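Local atomic coordinates of attaching and effacing protein, pathogenesis factor (Escherichia coli, PDB entry 4E9L), a protein that probably attaches bacteria to host surfaces as an intimin/invasin-family adhesin, this chain being a piece of it built from bacterial immunoglobulin-like domains. Residues 260-263 with 268-271; 301-306 with 312-317; 316-321 with 379-384; 334-339 with 352-357; 364-369 with 373-378. All coordinates share one frame; numbering follows the deposited sequence.

Interaction 1. Residues 260-263 with 268-271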
# COMPACT_ATOMS: atom_id res chain seq x y z
N LEU A 260 7.48 0.52 3.88
CA LEU A 260 8.57 -0.44 3.72
C LEU A 260 9.82 0.44 3.59
O LEU A 260 9.88 1.26 2.67
CB LEU A 260 8.35 -1.28 2.43
CG LEU A 260 9.33 -2.44 2.14
CD1 LEU A 260 8.78 -3.33 1.03
CD2 LEU A 260 10.66 -1.93 1.64
N THR A 261 10.79 0.29 4.51
CA THR A 261 12.03 1.06 4.44
C THR A 261 13.14 0.11 4.01
O THR A 261 13.33 -0.94 4.63
CB THR A 261 12.38 1.74 5.79
OG1 THR A 261 11.25 2.43 6.32
CG2 THR A 261 13.56 2.72 5.66
N THR A 262 13.89 0.46 2.97
CA THR A 262 15.02 -0.38 2.54
C THR A 262 16.25 -0.01 3.37
O THR A 262 16.29 1.08 3.93
CB THR A 262 15.33 -0.15 1.04
OG1 THR A 262 15.80 1.18 0.89
CG2 THR A 262 14.11 -0.39 0.14
N GLY A 263 17.25 -0.89 3.41
CA GLY A 263 18.52 -0.61 4.07
C GLY A 263 19.59 -0.32 3.03
O GLY A 263 19.25 0.03 1.90
N GLU A 268 17.09 -7.59 -5.21
CA GLU A 268 15.68 -7.96 -5.12
C GLU A 268 15.18 -8.04 -3.68
O GLU A 268 15.88 -8.49 -2.78
CB GLU A 268 15.37 -9.27 -5.87
CG GLU A 268 15.51 -9.19 -7.39
CD GLU A 268 14.77 -8.07 -8.11
OE1 GLU A 268 13.54 -7.94 -7.92
OE2 GLU A 268 15.42 -7.34 -8.90
N LEU A 269 13.94 -7.63 -3.50
CA LEU A 269 13.21 -7.64 -2.24
C LEU A 269 11.75 -8.02 -2.52
O LEU A 269 11.13 -7.50 -3.45
CB LEU A 269 13.29 -6.22 -1.63
CG LEU A 269 12.60 -5.97 -0.29
CD1 LEU A 269 13.04 -6.97 0.74
CD2 LEU A 269 12.92 -4.58 0.23
N ARG A 270 11.20 -8.93 -1.71
CA ARG A 270 9.80 -9.36 -1.81
C ARG A 270 9.13 -9.14 -0.47
O ARG A 270 9.74 -9.40 0.57
CB ARG A 270 9.69 -10.85 -2.22
CG ARG A 270 10.12 -11.11 -3.66
CD ARG A 270 10.14 -12.59 -4.03
NE ARG A 270 11.10 -13.37 -3.24
CZ ARG A 270 12.40 -13.43 -3.48
NH1 ARG A 270 12.94 -12.74 -4.48
NH2 ARG A 270 13.19 -14.18 -2.71
N VAL A 271 7.89 -8.62 -0.49
CA VAL A 271 7.11 -8.35 0.70
C VAL A 271 5.82 -9.14 0.68
O VAL A 271 5.02 -9.02 -0.25
CB VAL A 271 6.89 -6.82 1.00
CG1 VAL A 271 6.31 -6.07 -0.19
CG2 VAL A 271 6.03 -6.60 2.26

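Interaction 2. Residues 301-306 with 312-317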
# COMPACT_ATOMS: atom_id res chain seq x y z
N LEU A 301 36.46 12.09 -8.83
CA LEU A 301 36.67 12.58 -10.18
C LEU A 301 38.17 12.69 -10.40
O LEU A 301 38.84 13.35 -9.61
CB LEU A 301 36.00 13.96 -10.40
CG LEU A 301 36.19 14.53 -11.83
CD1 LEU A 301 35.45 13.66 -12.89
CD2 LEU A 301 35.72 15.96 -11.91
N VAL A 302 38.69 12.04 -11.44
CA VAL A 302 40.11 12.11 -11.83
C VAL A 302 40.19 12.46 -13.33
O VAL A 302 39.22 12.23 -14.04
CB VAL A 302 40.90 10.79 -11.51
CG1 VAL A 302 40.89 10.47 -10.01
CG2 VAL A 302 40.37 9.60 -12.31
N ALA A 303 41.36 12.92 -13.81
CA ALA A 303 41.64 13.21 -15.21
C ALA A 303 42.84 12.36 -15.59
O ALA A 303 43.55 11.92 -14.68
CB ALA A 303 41.96 14.70 -15.38
N ASP A 304 43.06 12.07 -16.88
CA ASP A 304 44.23 11.29 -17.32
C ASP A 304 45.53 12.16 -17.38
O ASP A 304 46.62 11.63 -17.54
CB ASP A 304 43.97 10.54 -18.66
CG ASP A 304 43.72 11.42 -19.88
OD1 ASP A 304 44.06 12.61 -19.84
OD2 ASP A 304 43.27 10.88 -20.91
N ASN A 305 45.38 13.49 -17.28
CA ASN A 305 46.50 14.44 -17.30
C ASN A 305 46.15 15.60 -16.36
O ASN A 305 45.16 16.29 -16.58
CB ASN A 305 46.68 14.97 -18.73
CG ASN A 305 47.92 15.82 -18.99
OD1 ASN A 305 48.71 16.12 -18.10
ND2 ASN A 305 48.13 16.18 -20.25
N LYS A 306 46.97 15.82 -15.32
CA LYS A 306 46.77 16.92 -14.37
C LYS A 306 47.30 18.27 -14.89
O LYS A 306 46.95 19.31 -14.34
CB LYS A 306 47.32 16.60 -12.97
CG LYS A 306 48.76 16.09 -12.92
CD LYS A 306 49.17 15.69 -11.50
CE LYS A 306 48.55 14.40 -11.03
NZ LYS A 306 48.89 14.12 -9.62
N THR A 312 43.60 21.48 -25.66
CA THR A 312 43.79 20.05 -25.92
C THR A 312 42.69 19.32 -25.10
O THR A 312 41.80 19.97 -24.57
CB THR A 312 45.20 19.54 -25.59
OG1 THR A 312 45.40 19.62 -24.18
CG2 THR A 312 46.33 20.26 -26.38
N THR A 313 42.74 18.00 -25.02
CA THR A 313 41.72 17.25 -24.28
C THR A 313 42.34 16.39 -23.20
O THR A 313 43.52 16.05 -23.26
CB THR A 313 40.88 16.35 -25.22
OG1 THR A 313 41.75 15.43 -25.87
CG2 THR A 313 40.07 17.14 -26.26
N THR A 314 41.51 16.04 -22.22
CA THR A 314 41.83 15.10 -21.17
C THR A 314 40.57 14.31 -20.87
O THR A 314 39.47 14.87 -20.90
CB THR A 314 42.53 15.76 -19.95
OG1 THR A 314 42.98 14.71 -19.10
CG2 THR A 314 41.61 16.71 -19.15
N GLU A 315 40.72 13.02 -20.61
CA GLU A 315 39.62 12.13 -20.26
C GLU A 315 39.31 12.29 -18.77
O GLU A 315 40.23 12.25 -17.95
CB GLU A 315 40.03 10.68 -20.56
CG GLU A 315 38.90 9.69 -20.37
CD GLU A 315 39.34 8.24 -20.42
OE1 GLU A 315 40.04 7.78 -19.48
OE2 GLU A 315 38.95 7.55 -21.39
N LEU A 316 38.03 12.45 -18.41
CA LEU A 316 37.57 12.56 -17.03
C LEU A 316 36.96 11.22 -16.66
O LEU A 316 36.21 10.66 -17.47
CB LEU A 316 36.48 13.67 -16.88
CG LEU A 316 36.91 15.10 -17.23
CD1 LEU A 316 35.77 16.09 -16.95
CD2 LEU A 316 38.22 15.49 -16.50
N THR A 317 37.26 10.71 -15.46
CA THR A 317 36.68 9.46 -14.94
C THR A 317 35.97 9.79 -13.64
O THR A 317 36.62 10.17 -12.66
CB THR A 317 37.70 8.31 -14.81
OG1 THR A 317 38.27 8.05 -16.09
CG2 THR A 317 37.04 7.00 -14.32

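Interaction 3. Residues 316-321 with 379-384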
# COMPACT_ATOMS: atom_id res chain seq x y z
N LEU A 316 38.03 12.45 -18.41
CA LEU A 316 37.57 12.56 -17.03
C LEU A 316 36.96 11.22 -16.66
O LEU A 316 36.21 10.66 -17.47
CB LEU A 316 36.48 13.67 -16.88
CG LEU A 316 36.91 15.10 -17.23
CD1 LEU A 316 35.77 16.09 -16.95
CD2 LEU A 316 38.22 15.49 -16.50
N THR A 317 37.26 10.71 -15.46
CA THR A 317 36.68 9.46 -14.94
C THR A 317 35.97 9.79 -13.64
O THR A 317 36.62 10.17 -12.66
CB THR A 317 37.70 8.31 -14.81
OG1 THR A 317 38.27 8.05 -16.09
CG2 THR A 317 37.04 7.00 -14.32
N PHE A 318 34.64 9.67 -13.66
CA PHE A 318 33.79 9.98 -12.52
C PHE A 318 33.20 8.70 -11.94
O PHE A 318 32.50 7.99 -12.65
CB PHE A 318 32.73 11.02 -12.93
CG PHE A 318 31.70 11.30 -11.86
CD1 PHE A 318 32.08 11.81 -10.62
CD2 PHE A 318 30.35 11.02 -12.08
CE1 PHE A 318 31.13 12.04 -9.62
CE2 PHE A 318 29.40 11.25 -11.07
CZ PHE A 318 29.80 11.74 -9.84
N THR A 319 33.54 8.39 -10.66
CA THR A 319 33.07 7.18 -9.96
C THR A 319 32.04 7.64 -8.97
O THR A 319 32.35 8.44 -8.08
CB THR A 319 34.23 6.43 -9.30
OG1 THR A 319 35.11 5.99 -10.33
CG2 THR A 319 33.76 5.21 -8.47
N MET A 320 30.82 7.17 -9.13
CA MET A 320 29.75 7.61 -8.27
C MET A 320 29.26 6.51 -7.33
O MET A 320 28.91 5.41 -7.76
CB MET A 320 28.63 8.17 -9.16
CG MET A 320 27.39 8.55 -8.41
SD MET A 320 26.38 9.76 -9.27
CE MET A 320 25.97 8.93 -10.76
N LYS A 321 29.26 6.82 -6.03
CA LYS A 321 28.76 5.89 -5.02
C LYS A 321 27.71 6.55 -4.09
O LYS A 321 27.70 7.77 -3.96
CB LYS A 321 29.92 5.35 -4.18
CG LYS A 321 30.81 4.36 -4.92
CD LYS A 321 31.87 3.78 -3.99
CE LYS A 321 32.93 2.99 -4.73
NZ LYS A 321 33.93 3.87 -5.35
N PRO A 379 32.04 18.28 -10.77
CA PRO A 379 31.00 17.47 -11.42
C PRO A 379 29.65 17.74 -10.75
O PRO A 379 29.58 18.09 -9.55
CB PRO A 379 31.47 16.04 -11.19
CG PRO A 379 32.26 16.10 -9.94
CD PRO A 379 32.96 17.43 -9.98
N ARG A 380 28.59 17.58 -11.53
CA ARG A 380 27.23 17.82 -11.09
C ARG A 380 26.35 16.63 -11.43
O ARG A 380 26.44 16.08 -12.54
CB ARG A 380 26.67 19.09 -11.78
CG ARG A 380 27.20 20.39 -11.21
CD ARG A 380 26.35 20.78 -10.02
NE ARG A 380 26.88 21.93 -9.30
CZ ARG A 380 26.41 23.16 -9.41
NH1 ARG A 380 25.39 23.42 -10.22
NH2 ARG A 380 26.95 24.15 -8.71
N VAL A 381 25.48 16.25 -10.49
CA VAL A 381 24.53 15.14 -10.66
C VAL A 381 23.21 15.63 -10.06
O VAL A 381 23.18 15.99 -8.88
CB VAL A 381 25.03 13.81 -10.01
CG1 VAL A 381 23.95 12.74 -10.05
CG2 VAL A 381 26.30 13.29 -10.67
N ASN A 382 22.14 15.68 -10.86
CA ASN A 382 20.81 16.16 -10.43
C ASN A 382 20.88 17.54 -9.74
O ASN A 382 20.32 17.73 -8.66
CB ASN A 382 20.08 15.10 -9.55
CG ASN A 382 19.71 13.82 -10.28
OD1 ASN A 382 19.39 13.81 -11.48
ND2 ASN A 382 19.70 12.71 -9.54
N GLY A 383 21.63 18.45 -10.37
CA GLY A 383 21.86 19.80 -9.89
C GLY A 383 22.70 19.95 -8.64
O GLY A 383 22.78 21.06 -8.10
N GLN A 384 23.34 18.88 -8.16
CA GLN A 384 24.14 18.97 -6.92
C GLN A 384 25.63 18.69 -7.18
O GLN A 384 25.94 17.87 -8.05
CB GLN A 384 23.63 17.94 -5.88
CG GLN A 384 22.17 18.12 -5.44
CD GLN A 384 21.97 19.35 -4.59
OE1 GLN A 384 21.40 20.35 -5.04
NE2 GLN A 384 22.44 19.31 -3.35

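Interaction 4. Residues 334-339 with 352-357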
# COMPACT_ATOMS: atom_id res chain seq x y z
N ASP A 334 25.37 15.81 -15.06
CA ASP A 334 25.13 17.04 -15.80
C ASP A 334 26.51 17.55 -16.29
O ASP A 334 27.55 16.92 -16.03
CB ASP A 334 24.53 18.12 -14.84
CG ASP A 334 23.29 17.71 -14.05
OD1 ASP A 334 22.43 17.02 -14.62
OD2 ASP A 334 23.16 18.14 -12.88
N ALA A 335 26.52 18.71 -16.96
CA ALA A 335 27.75 19.37 -17.38
C ALA A 335 28.48 19.79 -16.09
O ALA A 335 27.82 20.20 -15.13
CB ALA A 335 27.44 20.59 -18.23
N PRO A 336 29.82 19.63 -16.00
CA PRO A 336 30.52 20.11 -14.79
C PRO A 336 30.54 21.64 -14.74
O PRO A 336 30.25 22.30 -15.73
CB PRO A 336 31.96 19.57 -14.96
CG PRO A 336 31.99 18.81 -16.24
CD PRO A 336 30.77 19.17 -17.03
N VAL A 337 30.84 22.19 -13.57
CA VAL A 337 30.95 23.64 -13.33
C VAL A 337 32.47 23.96 -13.27
O VAL A 337 33.23 23.25 -12.62
CB VAL A 337 30.21 24.02 -12.02
CG1 VAL A 337 30.61 25.40 -11.54
CG2 VAL A 337 28.68 23.94 -12.21
N PHE A 338 32.90 24.99 -13.99
CA PHE A 338 34.32 25.41 -14.07
C PHE A 338 34.55 26.76 -13.42
O PHE A 338 33.78 27.68 -13.65
CB PHE A 338 34.78 25.47 -15.55
CG PHE A 338 34.56 24.18 -16.30
CD1 PHE A 338 33.47 24.03 -17.17
CD2 PHE A 338 35.42 23.10 -16.13
CE1 PHE A 338 33.28 22.83 -17.88
CE2 PHE A 338 35.23 21.91 -16.84
CZ PHE A 338 34.14 21.77 -17.69
N SER A 339 35.65 26.89 -12.66
CA SER A 339 36.08 28.15 -12.05
C SER A 339 37.61 28.22 -12.05
O SER A 339 38.27 27.24 -12.40
CB SER A 339 35.51 28.31 -10.64
OG SER A 339 36.00 27.31 -9.77
N GLY A 352 32.32 16.84 -22.88
CA GLY A 352 31.38 16.20 -23.80
C GLY A 352 30.41 15.31 -23.03
O GLY A 352 30.40 15.32 -21.80
N ASN A 353 29.60 14.52 -23.76
CA ASN A 353 28.65 13.57 -23.15
C ASN A 353 29.32 12.55 -22.23
O ASN A 353 30.44 12.12 -22.49
CB ASN A 353 27.86 12.83 -24.23
CG ASN A 353 26.93 13.71 -25.03
OD1 ASN A 353 26.18 14.55 -24.50
ND2 ASN A 353 26.90 13.48 -26.32
N TRP A 354 28.63 12.19 -21.15
CA TRP A 354 29.11 11.17 -20.23
C TRP A 354 28.67 9.79 -20.75
O TRP A 354 27.51 9.62 -21.16
CB TRP A 354 28.54 11.39 -18.81
CG TRP A 354 29.07 12.62 -18.12
CD1 TRP A 354 28.48 13.85 -18.06
CD2 TRP A 354 30.29 12.72 -17.37
NE1 TRP A 354 29.26 14.72 -17.33
CE2 TRP A 354 30.38 14.05 -16.88
CE3 TRP A 354 31.34 11.82 -17.07
CZ2 TRP A 354 31.46 14.50 -16.13
CZ3 TRP A 354 32.40 12.26 -16.31
CH2 TRP A 354 32.46 13.58 -15.83
N THR A 355 29.58 8.81 -20.74
CA THR A 355 29.25 7.44 -21.09
C THR A 355 29.53 6.57 -19.86
O THR A 355 30.63 6.62 -19.32
CB THR A 355 30.02 6.95 -22.33
OG1 THR A 355 29.76 7.85 -23.40
CG2 THR A 355 29.62 5.52 -22.74
N GLU A 356 28.55 5.74 -19.44
CA GLU A 356 28.81 4.85 -18.30
C GLU A 356 29.51 3.61 -18.86
O GLU A 356 28.90 2.84 -19.60
CB GLU A 356 27.50 4.51 -17.54
CG GLU A 356 27.78 3.88 -16.19
CD GLU A 356 26.59 3.37 -15.40
OE1 GLU A 356 25.43 3.64 -15.78
OE2 GLU A 356 26.84 2.72 -14.36
N LYS A 357 30.81 3.49 -18.56
CA LYS A 357 31.69 2.43 -19.09
C LYS A 357 31.99 1.31 -18.08
O LYS A 357 32.48 0.23 -18.45
CB LYS A 357 32.99 3.06 -19.63
CG LYS A 357 32.78 4.01 -20.81
CD LYS A 357 33.93 3.91 -21.80
CE LYS A 357 34.05 5.10 -22.74
NZ LYS A 357 32.99 5.09 -23.79

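Interaction 5. Residues 364-369 with 373-378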
# COMPACT_ATOMS: atom_id res chain seq x y z
N SER A 364 34.00 11.14 -19.60
CA SER A 364 33.74 12.29 -20.48
C SER A 364 35.06 12.87 -20.98
O SER A 364 36.08 12.80 -20.28
CB SER A 364 32.97 13.38 -19.74
OG SER A 364 32.75 14.52 -20.56
N THR A 365 35.04 13.46 -22.16
CA THR A 365 36.22 14.11 -22.72
C THR A 365 36.11 15.58 -22.39
O THR A 365 35.12 16.23 -22.74
CB THR A 365 36.28 13.91 -24.25
OG1 THR A 365 36.46 12.51 -24.54
CG2 THR A 365 37.41 14.72 -24.89
N LEU A 366 37.12 16.10 -21.71
CA LEU A 366 37.17 17.51 -21.38
C LEU A 366 38.03 18.19 -22.41
O LEU A 366 39.20 17.83 -22.54
CB LEU A 366 37.78 17.73 -19.96
CG LEU A 366 37.97 19.19 -19.52
CD1 LEU A 366 36.61 19.91 -19.40
CD2 LEU A 366 38.77 19.27 -18.20
N THR A 367 37.50 19.21 -23.08
CA THR A 367 38.28 20.04 -24.00
C THR A 367 38.66 21.28 -23.19
O THR A 367 37.79 21.99 -22.66
CB THR A 367 37.51 20.44 -25.26
OG1 THR A 367 37.10 19.25 -25.94
CG2 THR A 367 38.39 21.28 -26.24
N LEU A 368 39.95 21.53 -23.09
CA LEU A 368 40.41 22.68 -22.33
C LEU A 368 40.10 23.98 -23.07
O LEU A 368 39.91 23.98 -24.27
CB LEU A 368 41.92 22.53 -21.99
CG LEU A 368 42.29 21.58 -20.84
CD1 LEU A 368 41.54 21.91 -19.54
CD2 LEU A 368 42.10 20.08 -21.24
N GLY A 369 40.01 25.06 -22.33
CA GLY A 369 39.72 26.38 -22.89
C GLY A 369 40.95 27.07 -23.41
O GLY A 369 42.01 26.45 -23.55
N GLY A 373 46.43 28.35 -16.59
CA GLY A 373 46.30 28.54 -15.17
C GLY A 373 45.49 27.47 -14.50
O GLY A 373 45.16 26.44 -15.11
N GLN A 374 45.16 27.71 -13.24
CA GLN A 374 44.41 26.75 -12.47
C GLN A 374 42.96 26.62 -12.93
O GLN A 374 42.32 27.62 -13.26
CB GLN A 374 44.57 27.05 -10.96
CG GLN A 374 44.10 25.94 -10.06
CD GLN A 374 44.37 26.23 -8.60
OE1 GLN A 374 45.46 26.00 -8.08
NE2 GLN A 374 43.36 26.72 -7.90
N LEU A 375 42.48 25.35 -13.04
CA LEU A 375 41.10 25.06 -13.40
C LEU A 375 40.49 24.15 -12.34
O LEU A 375 41.00 23.05 -12.13
CB LEU A 375 40.98 24.38 -14.79
CG LEU A 375 39.55 24.02 -15.25
CD1 LEU A 375 38.71 25.28 -15.55
CD2 LEU A 375 39.57 23.19 -16.54
N SER A 376 39.38 24.61 -11.72
CA SER A 376 38.64 23.83 -10.74
C SER A 376 37.44 23.22 -11.48
O SER A 376 36.68 23.95 -12.13
CB SER A 376 38.22 24.73 -9.57
OG SER A 376 37.08 24.25 -8.88
N VAL A 377 37.31 21.89 -11.44
CA VAL A 377 36.24 21.18 -12.14
C VAL A 377 35.29 20.52 -11.12
O VAL A 377 35.70 19.60 -10.40
CB VAL A 377 36.83 20.15 -13.16
CG1 VAL A 377 35.72 19.41 -13.90
CG2 VAL A 377 37.76 20.81 -14.16
N MET A 378 34.04 20.97 -11.08
CA MET A 378 33.06 20.43 -10.15
C MET A 378 32.00 19.63 -10.88
O MET A 378 31.15 20.22 -11.58
CB MET A 378 32.47 21.51 -9.22
CG MET A 378 31.38 20.99 -8.25
SD MET A 378 31.85 19.58 -7.18
CE MET A 378 33.02 20.40 -6.03

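Interaction 1. Residues 260-263 with 268-271
The interior of a beta sandwich is where Leu260, near the end of strand 255-261, meets Leu269 and Val271 on strand 267-275. The two backbones stand well apart, with Leu260 CA and Val271 CA 8.6 Å from each other, and no hydrogen bond runs between them; methyl groups bridge the space. Leu260 does most of this with its two branches. CD2 comes tip to tip against CD2 of Leu269 at 3.8 Å, while CD1 turns to Val271 and settles 3.9 Å from its CG1. The CB of Val271 lies almost as near to that same CD1, at 4.0 Å, these two side chains likewise meeting tip to tip.

Leu260 and Leu269 both carry CG opposite the main-chain nitrogen (chi1 -175° and 180°), which stretches the two side chains toward each other across the middle. This is the usual join of an immunoglobulin-like domain, two sheets packed face to face: Leu260 has backbone bonds with Thr212 in one sheet, Leu269 with Leu287 in the other, and the chain crosses between the sheets within a few residues.

Thr262 adds a looser touch, CG2 lying 4.4 Å from Leu269 CD2. Its hydroxyl takes no part in the apolar layer; although the residue is buried, OG1 is hydrogen-bonded to the carbonyl oxygen of Glu210. Further along the same interior, Leu260 also packs on Val214 and Val271 on Leu235.

Interaction 2. Residues 301-306 with 312-317
The flat group at the centre of this contact is the carboxylate of Asp304, which lies against Thr314 and Glu315, OD1 turned to Thr314 and both oxygens near the backbone N of Glu315. OD1 accepts the hydroxyl of Thr314, OG1 being modelled a very short 2.5 Å away, a length to take with some reserve. OD2 lies beside Glu315, 3.3 Å from its CB, and the backbone N of Glu315 makes weak hydrogen bonds to both oxygens, the nearer being OD2 at 3.3 Å. The carboxylate of Glu315 is turned about 30° from that of Asp304, and the two side chains cross nearly at a right angle. Asp304 has CG between the backbone N and the carbonyl carbon (chi1 64°), which turns the carboxylate toward the second strand.

Behind the side chains is an antiparallel beta hairpin, strands 300-303 and 313-319. Val302 and Thr317 form a hydrogen-bonded pair, with Val302 N to Thr317 O at 3.0 Å and Thr317 N to Val302 O at 2.9 Å. Just past the strand, Asp304 N still bonds to Glu315 O, at 3.0 Å. On one face Val302 and Thr317 lie side by side; on the other, Ala303 and Leu316 make a non-hydrogen-bonded pair, Ala303 CB resting 4.0 Å from Leu316 CD2, turned to the sandwich interior where both touch Leu391.

If the short contact is real, the hydroxyl, with the weak N-H bonds of Glu315, would probably favour the ionised form of Asp304, whereas Glu315 OE1, 4.7 Å from Asp304 OD2, probably works against it.

Interaction 3. Residues 316-321 with 379-384
Val381 and Phe318 carry this contact, and they meet inside the beta sandwich of an immunoglobulin-like domain, Phe318 coming from strand 313-319 of one sheet and Val381 from the far end of strand 373-381 in the other. The main chains are widely separated, Phe318 CA and Pro379 CA being 8.1 Å apart, and the join is made by apolar side chains without any hydrogen bond across it.

Phe318 reaches over with its CA-CB-CG arm trans to the backbone N (chi1 174°), sending the ring into the space between the sheets. Its far end does the touching: CE2 is 3.7 Å from Val381 CG2, and CZ is 3.9 Å from the same methyl. Pro379 brings the CG of its pyrrolidine ring to 4.2 Å from Phe318 CE1, so that the proline comes to CE1 and the valine to CE2, both at a slant, with outwardly directed Arg380 between them in the chain. Leu301 also packs on both Phe318 and Pro379.

Just past Val381 the chain reverses in a type I' turn, Val381 to Gln384, with Asn382 and Gly383 at its corners. Val381 and Gln384 bond to each other through N and O in both directions, and these paired bonds close the turn at Val381.

Met320 reaches the same valine methyl that Phe318 touches, the two side chains meeting tip to tip: SD lies 3.8 Å from Val381 CG2 and 3.9 Å from CG1.

Interaction 4. Residues 334-339 with 352-357
A single side-chain-to-backbone hydrogen bond, Trp354 to Asp334, ties together two segments that belong to opposite sheets of the domain. The indole NE1 of Trp354 donates to the carbonyl O of Asp334 over 3.1 Å. The bond is a bent one, with an N-H...O angle of 139°. Nor does it follow the ideal line at the acceptor: NE1 stands above the carbonyl plane, 42° out of it. Seen from the indole, the oxygen lies at the ring edge but is tilted 25° from the ring plane, and it is also 3.8 Å from CD1.

Next to this bond Pro336 supplies the apolar part, its CG 4.3 Å from Trp354 CZ2 in an oblique approach. In the beta sandwich of this immunoglobulin-like domain, the tryptophan comes just ahead of residues 355-357, at the margin of one sheet, while the segment 334-339 leads into strand 337-339, which pairs with strand 373-381 of the other. CG of Trp354 sits beside the main-chain nitrogen and the buried indole points inward, where it also packs on Tyr362 and Ser364.

Asp334 has a different role for each of its groups. Its carbonyl O takes the indole, whereas its side chain turns away from Trp354 and OD2 accepts the backbone N of Gly383. The carbonyl O of Trp354, in turn, is bonded by the ammonium of Lys332.

Interaction 5. Residues 364-369 with 373-378
Apolar contacts make up the whole of this interface, in which Leu366 and Leu368 meet Leu375 and Val377 between the two sheets of an immunoglobulin-like beta sandwich. Closest is the approach of Leu368 CD1 to Leu375 CD2, at 3.8 Å. Leu368 sits just after strand 361-367, and with CG beside its main-chain nitrogen (chi1 -78°) the branch swings in to meet Leu375 at a slant. Leu375 extends straight across from strand 373-381, its first torsion fully stretched (chi1 179°).

No hydrogen bond crosses the interface; on the 364-369 side the backbone bonds of Leu366 and Leu368 run to Thr314 and Thr312. The CA atoms of Leu366 and Val377 stand 10.0 Å apart, and those of Leu368 and Leu375 9.3 Å, spacings for side chains and not for ladder bonds. The chain passes from one sheet to the other in a short connection. Phe338 adds to the same layer by touching Leu366, Leu375 and Val377.

Leu366 divides its contact between both residues of the facing strand through one methyl, CD2, which lies 4.3 Å from Leu375 CD2 and 4.4 Å from Val377 CG2.

Overall arrangement
Interactions 2 to 5 lie within a single immunoglobulin-like domain, while interaction 1 belongs to the domain before it, its centre about 27 Å from that of interaction 3 and about 41 Å from that of interaction 5. Interaction 1 and interaction 5 are alike in kind, each joining facing sheets across a short crossing. Within the later domain, interaction 2 builds a sheet margin and interactions 3, 4 and 5 span the sandwich; the centres of 3 and 4 are about 8 Å apart, as are those of 2 and 5. Asp334 links interactions 3 and 4, and Phe318 CB packs on Trp354 CZ3 at 3.6 Å. Leu316 N and Ser364 O, 2.7 Å apart, connect interactions 2 and 5.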